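Local coordinates for hypothetical protein (Streptococcus pneumoniae, PDB 2HIY), which is of unknown function, a conserved bacterial protein of the DUF1697 family whose chain forms two four-stranded antiparallel sheets of the same strand order, at residues L10-N15 / I74-L79; R102-F107 / W140-E145; L124-E129 / K150-K155. All coordinates share one frame; numbering follows the deposited sequence.

Interaction 1: residues L10-N15 / I74-L79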
loop_
_atom_site.group_PDB
_atom_site.type_symbol
_atom_site.label_atom_id
_atom_site.label_comp_id
_atom_site.label_asym_id
_atom_site.label_seq_id
_atom_site.Cartn_x
_atom_site.Cartn_y
_atom_site.Cartn_z
ATOM N N LEU D 10 -8.506 10.328 24.782
ATOM C CA LEU D 10 -8.359 10.059 23.346
ATOM C C LEU D 10 -6.952 10.392 22.930
ATOM O O LEU D 10 -6.434 11.451 23.286
ATOM C CB LEU D 10 -9.353 10.910 22.531
ATOM C CG LEU D 10 -10.791 10.909 23.051
ATOM C CD1 LEU D 10 -11.574 11.857 22.122
ATOM C CD2 LEU D 10 -11.405 9.524 23.090
ATOM N N VAL D 11 -6.326 9.497 22.185
ATOM C CA VAL D 11 -4.965 9.752 21.725
ATOM C C VAL D 11 -4.900 9.590 20.209
ATOM O O VAL D 11 -5.685 8.880 19.611
ATOM C CB VAL D 11 -3.930 8.867 22.449
ATOM C CG1 VAL D 11 -3.945 9.113 23.971
ATOM C CG2 VAL D 11 -4.179 7.415 22.170
ATOM N N ARG D 12 -3.968 10.299 19.592
ATOM C CA ARG D 12 -3.777 10.186 18.153
ATOM C C ARG D 12 -2.511 9.412 17.843
ATOM O O ARG D 12 -1.592 9.325 18.681
ATOM C CB ARG D 12 -3.651 11.589 17.542
ATOM C CG ARG D 12 -2.401 12.319 18.012
ATOM C CD ARG D 12 -1.663 13.180 16.970
ATOM N NE ARG D 12 -1.889 12.827 15.577
ATOM C CZ ARG D 12 -1.006 12.235 14.768
ATOM N NH1 ARG D 12 -1.353 12.000 13.509
ATOM N NH2 ARG D 12 0.196 11.894 15.191
ATOM N N GLY D 13 -2.466 8.875 16.637
ATOM C CA GLY D 13 -1.250 8.353 16.067
ATOM C C GLY D 13 -0.832 6.959 16.479
ATOM O O GLY D 13 0.265 6.538 16.132
ATOM N N ILE D 14 -1.685 6.234 17.205
ATOM C CA ILE D 14 -1.280 4.909 17.680
ATOM C C ILE D 14 -1.751 3.762 16.799
ATOM O O ILE D 14 -2.731 3.898 16.054
ATOM C CB ILE D 14 -1.676 4.661 19.166
ATOM C CG1 ILE D 14 -3.189 4.503 19.381
ATOM C CG2 ILE D 14 -1.097 5.750 20.063
ATOM C CD1 ILE D 14 -3.525 3.848 20.732
ATOM N N ASN D 15 -1.042 2.644 16.888
ATOM C CA ASN D 15 -1.421 1.408 16.195
ATOM C C ASN D 15 -1.646 1.596 14.700
ATOM O O ASN D 15 -2.614 1.081 14.136
ATOM C CB ASN D 15 -2.648 0.783 16.863
ATOM C CG ASN D 15 -2.335 0.280 18.250
ATOM O OD1 ASN D 15 -1.248 -0.218 18.504
ATOM N ND2 ASN D 15 -3.272 0.472 19.176
ATOM N N ILE D 74 3.140 8.923 22.438
ATOM C CA ILE D 74 1.866 9.604 22.751
ATOM C C ILE D 74 2.236 10.958 23.356
ATOM O O ILE D 74 2.588 11.051 24.537
ATOM C CB ILE D 74 0.982 8.757 23.700
ATOM C CG1 ILE D 74 0.599 7.429 22.996
ATOM C CG2 ILE D 74 -0.268 9.562 24.134
ATOM C CD1 ILE D 74 -0.254 6.445 23.830
ATOM N N GLN D 75 2.225 11.988 22.522
ATOM C CA GLN D 75 2.750 13.298 22.880
ATOM C C GLN D 75 1.689 14.383 23.008
ATOM O O GLN D 75 2.011 15.549 23.269
ATOM C CB GLN D 75 3.838 13.702 21.864
ATOM C CG GLN D 75 5.098 12.853 22.047
ATOM C CD GLN D 75 6.138 13.030 20.979
ATOM O OE1 GLN D 75 6.130 14.010 20.236
ATOM N NE2 GLN D 75 7.065 12.077 20.903
ATOM N N SER D 76 0.434 13.988 22.818
ATOM C CA SER D 76 -0.713 14.833 23.113
ATOM C C SER D 76 -1.858 13.905 23.456
ATOM O O SER D 76 -1.857 12.720 23.079
ATOM C CB SER D 76 -1.104 15.672 21.874
ATOM O OG SER D 76 -1.696 14.866 20.836
ATOM N N PHE D 77 -2.842 14.413 24.190
ATOM C CA PHE D 77 -4.054 13.641 24.386
ATOM C C PHE D 77 -5.201 14.574 24.702
ATOM O O PHE D 77 -4.982 15.677 25.222
ATOM C CB PHE D 77 -3.880 12.565 25.486
ATOM C CG PHE D 77 -3.466 13.106 26.836
ATOM C CD1 PHE D 77 -4.393 13.527 27.790
ATOM C CD2 PHE D 77 -2.131 13.083 27.202
ATOM C CE1 PHE D 77 -3.985 13.992 29.050
ATOM C CE2 PHE D 77 -1.722 13.538 28.469
ATOM C CZ PHE D 77 -2.649 13.995 29.387
ATOM N N SER D 78 -6.415 14.105 24.416
ATOM C CA SER D 78 -7.625 14.789 24.814
ATOM C C SER D 78 -8.176 14.094 26.061
ATOM O O SER D 78 -8.145 12.862 26.150
ATOM C CB SER D 78 -8.672 14.691 23.716
ATOM O OG SER D 78 -8.135 15.133 22.474
ATOM N N LEU D 79 -8.608 14.885 27.022
ATOM C CA LEU D 79 -9.211 14.338 28.245
ATOM C C LEU D 79 -10.446 15.162 28.541
ATOM O O LEU D 79 -10.364 16.384 28.783
ATOM C CB LEU D 79 -8.212 14.427 29.399
ATOM C CG LEU D 79 -8.725 13.795 30.711
ATOM C CD1 LEU D 79 -8.955 12.305 30.608
ATOM C CD2 LEU D 79 -7.736 14.087 31.832
HETATM O O HOH W 1 -4.100 13.092 20.855
HETATM O O HOH W 2 -0.931 11.206 20.843
#

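Interaction 2: residues R102-F107 / W140-E145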
loop_
_atom_site.group_PDB
_atom_site.type_symbol
_atom_site.label_atom_id
_atom_site.label_comp_id
_atom_site.label_asym_id
_atom_site.label_seq_id
_atom_site.Cartn_x
_atom_site.Cartn_y
_atom_site.Cartn_z
ATOM N N ARG D 102 -18.808 13.251 4.566
ATOM C CA ARG D 102 -17.851 12.989 5.657
ATOM C C ARG D 102 -18.080 13.991 6.780
ATOM O O ARG D 102 -18.232 15.198 6.516
ATOM C CB ARG D 102 -16.412 13.090 5.155
ATOM C CG ARG D 102 -16.152 12.070 4.059
ATOM C CD ARG D 102 -14.730 11.829 3.886
ATOM N NE ARG D 102 -14.463 11.146 2.627
ATOM C CZ ARG D 102 -13.240 10.788 2.267
ATOM N NH1 ARG D 102 -12.226 11.011 3.101
ATOM N NH2 ARG D 102 -13.036 10.190 1.111
ATOM N N LYS D 103 -18.059 13.531 8.014
ATOM C CA LYS D 103 -18.177 14.391 9.186
ATOM C C LYS D 103 -17.136 13.985 10.194
ATOM O O LYS D 103 -17.091 12.817 10.557
ATOM C CB LYS D 103 -19.558 14.308 9.790
ATOM C CG LYS D 103 -20.666 14.855 8.869
ATOM C CD LYS D 103 -22.051 14.766 9.490
ATOM C CE LYS D 103 -22.514 13.307 9.595
ATOM N NZ LYS D 103 -23.955 13.184 9.981
ATOM N N ASP D 104 -16.317 14.916 10.615
ATOM C CA ASP D 104 -15.265 14.662 11.588
ATOM C C ASP D 104 -15.329 15.641 12.733
ATOM O O ASP D 104 -15.750 16.789 12.547
ATOM C CB ASP D 104 -13.919 14.746 10.894
ATOM C CG ASP D 104 -13.811 13.708 9.787
ATOM O OD1 ASP D 104 -13.798 12.497 10.108
ATOM O OD2 ASP D 104 -13.813 14.074 8.586
ATOM N N PHE D 105 -14.891 15.187 13.913
ATOM C CA PHE D 105 -14.740 16.092 15.036
ATOM C C PHE D 105 -13.251 16.130 15.357
ATOM O O PHE D 105 -12.641 15.076 15.543
ATOM C CB PHE D 105 -15.524 15.622 16.253
ATOM C CG PHE D 105 -15.686 16.695 17.300
ATOM C CD1 PHE D 105 -16.614 17.697 17.118
ATOM C CD2 PHE D 105 -14.885 16.728 18.431
ATOM C CE1 PHE D 105 -16.783 18.685 18.064
ATOM C CE2 PHE D 105 -15.051 17.691 19.379
ATOM C CZ PHE D 105 -16.002 18.692 19.193
ATOM N N LEU D 106 -12.704 17.328 15.442
ATOM C CA LEU D 106 -11.292 17.521 15.782
ATOM C C LEU D 106 -11.229 17.890 17.264
ATOM O O LEU D 106 -11.468 19.044 17.622
ATOM C CB LEU D 106 -10.687 18.652 14.932
ATOM C CG LEU D 106 -10.494 18.368 13.432
ATOM C CD1 LEU D 106 -11.841 18.197 12.718
ATOM C CD2 LEU D 106 -9.767 19.539 12.786
ATOM N N PHE D 107 -10.951 16.901 18.119
ATOM C CA PHE D 107 -10.940 17.155 19.560
ATOM C C PHE D 107 -9.685 17.914 19.961
ATOM O O PHE D 107 -8.556 17.533 19.601
ATOM C CB PHE D 107 -10.920 15.855 20.345
ATOM C CG PHE D 107 -12.243 15.134 20.412
ATOM C CD1 PHE D 107 -13.168 15.425 21.421
ATOM C CD2 PHE D 107 -12.555 14.076 19.518
ATOM C CE1 PHE D 107 -14.400 14.713 21.515
ATOM C CE2 PHE D 107 -13.764 13.367 19.621
ATOM C CZ PHE D 107 -14.674 13.701 20.615
ATOM N N TRP D 140 -16.520 19.409 11.627
ATOM C CA TRP D 140 -16.106 19.766 10.262
ATOM C C TRP D 140 -16.698 18.787 9.291
ATOM O O TRP D 140 -16.369 17.576 9.290
ATOM C CB TRP D 140 -14.587 19.795 10.191
ATOM C CG TRP D 140 -13.977 20.539 9.063
ATOM C CD1 TRP D 140 -14.462 20.757 7.788
ATOM C CD2 TRP D 140 -12.709 21.191 9.115
ATOM N NE1 TRP D 140 -13.566 21.510 7.038
ATOM C CE2 TRP D 140 -12.481 21.789 7.842
ATOM C CE3 TRP D 140 -11.731 21.335 10.116
ATOM C CZ2 TRP D 140 -11.307 22.515 7.553
ATOM C CZ3 TRP D 140 -10.568 22.056 9.830
ATOM C CH2 TRP D 140 -10.377 22.639 8.556
ATOM N N GLY D 141 -17.638 19.275 8.479
ATOM C CA GLY D 141 -18.392 18.436 7.546
ATOM C C GLY D 141 -17.939 18.748 6.137
ATOM O O GLY D 141 -17.678 19.903 5.796
ATOM N N LYS D 142 -17.834 17.698 5.335
ATOM C CA LYS D 142 -17.526 17.844 3.922
ATOM C C LYS D 142 -18.700 17.250 3.138
ATOM O O LYS D 142 -19.101 16.106 3.357
ATOM C CB LYS D 142 -16.200 17.113 3.592
ATOM C CG LYS D 142 -14.906 17.809 4.090
ATOM C CD LYS D 142 -14.677 17.807 5.595
ATOM C CE LYS D 142 -14.629 16.435 6.199
ATOM N NZ LYS D 142 -14.182 16.521 7.636
ATOM N N PHE D 143 -19.263 18.022 2.213
ATOM C CA PHE D 143 -20.566 17.650 1.654
ATOM C C PHE D 143 -20.534 16.499 0.710
ATOM O O PHE D 143 -21.500 15.717 0.688
ATOM C CB PHE D 143 -21.236 18.850 1.003
ATOM C CG PHE D 143 -21.662 19.884 1.988
ATOM C CD1 PHE D 143 -22.781 19.662 2.774
ATOM C CD2 PHE D 143 -20.967 21.067 2.146
ATOM C CE1 PHE D 143 -23.190 20.611 3.719
ATOM C CE2 PHE D 143 -21.364 22.043 3.096
ATOM C CZ PHE D 143 -22.480 21.789 3.881
ATOM N N SER D 144 -19.463 16.351 -0.069
ATOM C CA SER D 144 -19.528 15.382 -1.174
ATOM C C SER D 144 -18.212 14.712 -1.464
ATOM O O SER D 144 -17.159 15.351 -1.468
ATOM C CB SER D 144 -19.999 16.115 -2.432
ATOM O OG SER D 144 -19.980 15.230 -3.549
ATOM N N GLU D 145 -18.265 13.425 -1.793
ATOM C CA GLU D 145 -17.063 12.752 -2.253
ATOM C C GLU D 145 -16.504 13.370 -3.530
ATOM O O GLU D 145 -15.278 13.391 -3.711
ATOM C CB GLU D 145 -17.337 11.253 -2.488
ATOM C CG GLU D 145 -17.661 10.466 -1.189
ATOM C CD GLU D 145 -16.480 10.269 -0.241
ATOM O OE1 GLU D 145 -15.321 10.423 -0.668
ATOM O OE2 GLU D 145 -16.706 9.957 0.949
#

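Interaction 3: residues L124-E129 / K150-K155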
loop_
_atom_site.group_PDB
_atom_site.type_symbol
_atom_site.label_atom_id
_atom_site.label_comp_id
_atom_site.label_asym_id
_atom_site.label_seq_id
_atom_site.Cartn_x
_atom_site.Cartn_y
_atom_site.Cartn_z
ATOM N N LEU D 124 -7.957 29.563 6.530
ATOM C CA LEU D 124 -8.063 28.660 5.400
ATOM C C LEU D 124 -9.272 29.023 4.528
ATOM O O LEU D 124 -10.344 29.346 5.049
ATOM C CB LEU D 124 -8.209 27.229 5.900
ATOM C CG LEU D 124 -7.151 26.709 6.868
ATOM C CD1 LEU D 124 -7.511 25.278 7.279
ATOM C CD2 LEU D 124 -5.760 26.735 6.223
ATOM N N GLU D 125 -9.091 28.952 3.212
ATOM C CA GLU D 125 -10.232 29.188 2.333
ATOM C C GLU D 125 -11.055 27.910 2.165
ATOM O O GLU D 125 -10.642 26.989 1.473
ATOM C CB GLU D 125 -9.829 29.774 0.954
ATOM C CG GLU D 125 -11.084 30.150 0.116
ATOM C CD GLU D 125 -10.782 30.768 -1.247
ATOM O OE1 GLU D 125 -9.722 30.464 -1.836
ATOM O OE2 GLU D 125 -11.605 31.562 -1.742
ATOM N N LEU D 126 -12.210 27.884 2.812
ATOM C CA LEU D 126 -13.104 26.727 2.728
ATOM C C LEU D 126 -13.777 26.648 1.376
ATOM O O LEU D 126 -14.050 27.676 0.741
ATOM C CB LEU D 126 -14.140 26.807 3.819
ATOM C CG LEU D 126 -13.597 26.945 5.237
ATOM C CD1 LEU D 126 -14.758 26.889 6.206
ATOM C CD2 LEU D 126 -12.549 25.841 5.569
ATOM N N LYS D 127 -14.045 25.425 0.955
ATOM C CA LYS D 127 -14.762 25.155 -0.285
ATOM C C LYS D 127 -16.025 24.341 0.054
ATOM O O LYS D 127 -16.902 24.896 0.726
ATOM C CB LYS D 127 -13.861 24.495 -1.317
ATOM C CG LYS D 127 -12.691 25.421 -1.757
ATOM C CD LYS D 127 -13.213 26.505 -2.682
ATOM C CE LYS D 127 -12.099 27.356 -3.262
ATOM N NZ LYS D 127 -12.710 28.281 -4.274
ATOM N N ASP D 128 -16.111 23.078 -0.347
ATOM C CA ASP D 128 -17.421 22.405 -0.209
ATOM C C ASP D 128 -17.501 21.715 1.163
ATOM O O ASP D 128 -17.514 20.488 1.300
ATOM C CB ASP D 128 -17.636 21.408 -1.332
ATOM C CG ASP D 128 -19.085 20.940 -1.444
ATOM O OD1 ASP D 128 -19.975 21.662 -0.924
ATOM O OD2 ASP D 128 -19.279 19.854 -2.049
ATOM N N GLU D 129 -17.579 22.563 2.182
ATOM C CA GLU D 129 -17.442 22.111 3.550
ATOM C C GLU D 129 -17.976 23.169 4.471
ATOM O O GLU D 129 -18.181 24.325 4.066
ATOM C CB GLU D 129 -15.955 21.828 3.860
ATOM C CG GLU D 129 -15.095 23.089 3.892
ATOM C CD GLU D 129 -13.656 22.799 3.578
ATOM O OE1 GLU D 129 -13.019 22.015 4.325
ATOM O OE2 GLU D 129 -13.153 23.315 2.559
ATOM N N LYS D 150 -10.955 18.929 -3.075
ATOM C CA LYS D 150 -10.777 20.381 -3.152
ATOM C C LYS D 150 -11.068 21.090 -1.842
ATOM O O LYS D 150 -10.948 22.306 -1.772
ATOM C CB LYS D 150 -11.668 20.965 -4.249
ATOM C CG LYS D 150 -11.286 20.524 -5.687
ATOM C CD LYS D 150 -12.411 20.946 -6.678
ATOM C CE LYS D 150 -12.184 20.424 -8.088
ATOM N NZ LYS D 150 -11.264 21.309 -8.864
ATOM N N THR D 151 -11.426 20.346 -0.797
ATOM C CA THR D 151 -11.724 20.994 0.463
ATOM C C THR D 151 -10.450 21.441 1.205
ATOM O O THR D 151 -9.362 20.855 1.033
ATOM C CB THR D 151 -12.539 20.079 1.427
ATOM O OG1 THR D 151 -11.800 18.892 1.761
ATOM C CG2 THR D 151 -13.907 19.730 0.833
ATOM N N ALA D 152 -10.596 22.460 2.046
ATOM C CA ALA D 152 -9.498 22.866 2.921
ATOM C C ALA D 152 -9.152 21.749 3.884
ATOM O O ALA D 152 -7.975 21.575 4.237
ATOM C CB ALA D 152 -9.904 24.110 3.684
ATOM N N TYR D 153 -10.145 21.005 4.360
ATOM C CA TYR D 153 -9.875 19.872 5.239
ATOM C C TYR D 153 -8.848 18.932 4.607
ATOM O O TYR D 153 -7.833 18.570 5.248
ATOM C CB TYR D 153 -11.182 19.122 5.527
ATOM C CG TYR D 153 -11.040 18.024 6.543
ATOM C CD1 TYR D 153 -11.167 18.316 7.894
ATOM C CD2 TYR D 153 -10.804 16.698 6.169
ATOM C CE1 TYR D 153 -11.007 17.325 8.876
ATOM C CE2 TYR D 153 -10.633 15.690 7.142
ATOM C CZ TYR D 153 -10.762 16.017 8.476
ATOM O OH TYR D 153 -10.616 14.999 9.404
ATOM N N HIS D 154 -9.097 18.542 3.372
ATOM C CA HIS D 154 -8.180 17.652 2.684
ATOM C C HIS D 154 -6.862 18.309 2.326
ATOM O O HIS D 154 -5.782 17.705 2.538
ATOM C CB HIS D 154 -8.836 17.127 1.416
ATOM C CG HIS D 154 -7.910 16.311 0.589
ATOM N ND1 HIS D 154 -7.441 15.085 1.025
ATOM C CD2 HIS D 154 -7.332 16.554 -0.607
ATOM C CE1 HIS D 154 -6.612 14.607 0.109
ATOM N NE2 HIS D 154 -6.538 15.465 -0.895
ATOM N N LYS D 155 -6.935 19.505 1.721
ATOM C CA LYS D 155 -5.731 20.111 1.145
ATOM C C LYS D 155 -4.779 20.654 2.158
ATOM O O LYS D 155 -3.569 20.703 1.857
ATOM C CB LYS D 155 -6.101 21.238 0.203
ATOM C CG LYS D 155 -6.787 20.703 -1.052
ATOM C CD LYS D 155 -7.273 21.837 -1.934
ATOM C CE LYS D 155 -6.121 22.676 -2.437
ATOM N NZ LYS D 155 -6.635 23.724 -3.371
HETATM O O HOH W 3 -9.790 24.568 -0.104
#

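Interaction 1: residues L10-N15 / I74-L79
Two backbone hydrogen bonds close the end of a strand pair here, and beyond them the chains part around apolar side chains and water. Leu10 N donates to Ser78 O and Ser78 N to Leu10 O, each at 2.9 Å and nearly straight, with each donor lying in the plane of the carbonyl it meets. Leu10 and Ser78 thus form an antiparallel hydrogen-bonded pair. The CB atoms of Leu10 and Ser78 stand 4.0 Å apart on the same face of the sheet, and Ser78 turns its hydroxyl to Tyr108 O and Thr167 OG1.

Past this pair Ile74 does the filling. From CB two branches leave, and both make contact with the 10-15 segment. Ile74 CG2, anti to the backbone N, reaches 3.7 Å from Val11 CG1, crossing it obliquely. Ile74 CG1 takes the other direction, beside the backbone N, and comes 3.8 Å from Ile14 CG2; the chain then runs extended (chi2 178°) so that CD1 keeps alongside the same methyl. A beta-branched residue suits the spot because one side chain serves two neighbours at once, and Phe67 of helix 56-70 also packs on it. Val11 CG1 in turn lies 3.8 Å from Phe77 CB, while the Phe77 ring instead packs against Leu63 and Glu64 of that helix.

Where the strands have separated, water takes over the polar linkage. One molecule donates to both Arg12 O and Ser76 O; another donates to Ser76 OG and accepts a weak bond from Arg12 N. Ser76 OG is also bonded to Arg164 O, so the small hydroxyl ties this water to a further loop. The arrangement is that of the splayed end of an antiparallel strand pair, where inner strand 5-10 parts from edge strand 78-81.

Interaction 2: residues R102-F107 / W140-E145
Arg102, Trp140 and Lys142 lose the most surface in this strand pairing, and each meets its partner differently. The backbone beneath them is regular antiparallel sheet: Arg102 with Lys142 and Asp104 with Trp140 are hydrogen-bonded pairs, and Lys103 with Gly141 is the non-hydrogen-bonded pair between them. There the CA atoms of Lys103 and Gly141 come within 4.4 Å.

Arg102 runs extended from CG to NE and crosses Glu145 at about a right angle. It grips the carboxylate side-on, Arg102 NE to Glu145 OE2 at 3.0 Å and Arg102 NH2 to Glu145 OE1 at 2.9 Å. Both oxygens lie close to the guanidinium plane, yet the two flat groups are turned 41° apart, so OE1 offers its syn lone pair whereas OE2 is met from above the carboxylate plane. Arginine suits this place because its long chain reaches the loop beyond the strand; Tyr148 adds a cation-pi contact.

Lys142 curls instead, bent at chi2 (70°) and chi3 (58°), bringing its CE within 3.9 Å of Arg102 CB. Lys142 NZ bonds the anti lone pair of Asp104 OD2 at 2.7 Å and also donates to Trp140 O from well above that carbonyl plane. This oxygen already accepts from Asp104 N, so two donors hold it.

Trp140 has CG anti to its backbone N, and Trp140 CE3 meets Leu106 CD2 obliquely at 3.8 Å. Its NE1 donates to Glu129 OE1, and Tyr153 meets the indole edge-to-face.

Arg102, Asp104, Trp140 and Lys142 share one face of the sheet, and Glu145 reaches Arg102 from the loop past the strand. Two ion pairs of opposite direction, one acid on each segment, supplement the backbone ladder, and the charge of Lys142, folded back beside Asp104 and met by Tyr153 in a cation-pi contact, probably favours an ionised Asp104.

Interaction 3: residues L124-E129 / K150-K155
A helix N-terminus is the site of this contact: Thr151 caps the start of helix 152-156, and the Glu129 carboxylate, from the start of strand 129-133, accepts two further amides there. Thr151 OG1, set between the backbone N and the carbonyl carbon (chi1 62°), accepts from His154 N at 3.2 Å. Threonine is a common N-cap because its short hydroxyl can turn back to a first-turn amide; the same OG1 is also bonded to Tyr148 O.

Glu129 has its CG in the crowded position between N and carbonyl carbon (chi1 68°), from which the otherwise extended chain sends both oxygens to the helix start. Glu129 OE2 receives Ala152 N at 2.7 Å and Glu129 OE1 receives Tyr153 N at 3.0 Å, each on its syn lone pair. The two first-turn amides are thus matched by one carboxylate, and the positive end of the helix dipole would tend to keep it ionised. Glutamate is long enough for this reach, and its two oxygens can each face one of two successive amides. With OE1 shared with the indole of Trp140, this buried carboxylate serves helix and sheet together.

Around these bonds the small Ala152 turns its CB toward the 124-129 segment. Leu126 CD2 touches Ala152 CB at 3.7 Å and Leu124 CB lies near it, both leucines also packing on Trp140. Thr151 CG2 rests 3.7 Å from Asp128 O, Asp128 being the centre of an inverse gamma turn that swings the chain into the strand. A water donates to Glu125 O and Lys150 O, bridging the two backbones. The anti lone pair of Glu129 OE2 takes Lys127 N at 2.8 Å, almost perfectly straight at 177°.

Interaction 1 is the most buried and lies nearest the centre of the chain; interactions 2 and 3 are partly buried and farther out. Interactions 1 and 2 each pair strands, but in different four-stranded sheets, which meet where Phe107 packs on Leu10 and Ser78. Near the centre the linkage is two backbone bonds, apolar branches and bridging waters; in the second sheet, farther from the centre, ion pairs are added to the backbone ladder, and at 124-129 / 150-155 a carboxylate faces backbone amides. Interactions 2 and 3 interlock: Phe143 N lies 3.2 Å from Asp128 O, a probable hydrogen bond, and strand 137-142 leads on to helix 152-156. Interaction 3 stays about 11 Å from interaction 1 at the nearest atoms.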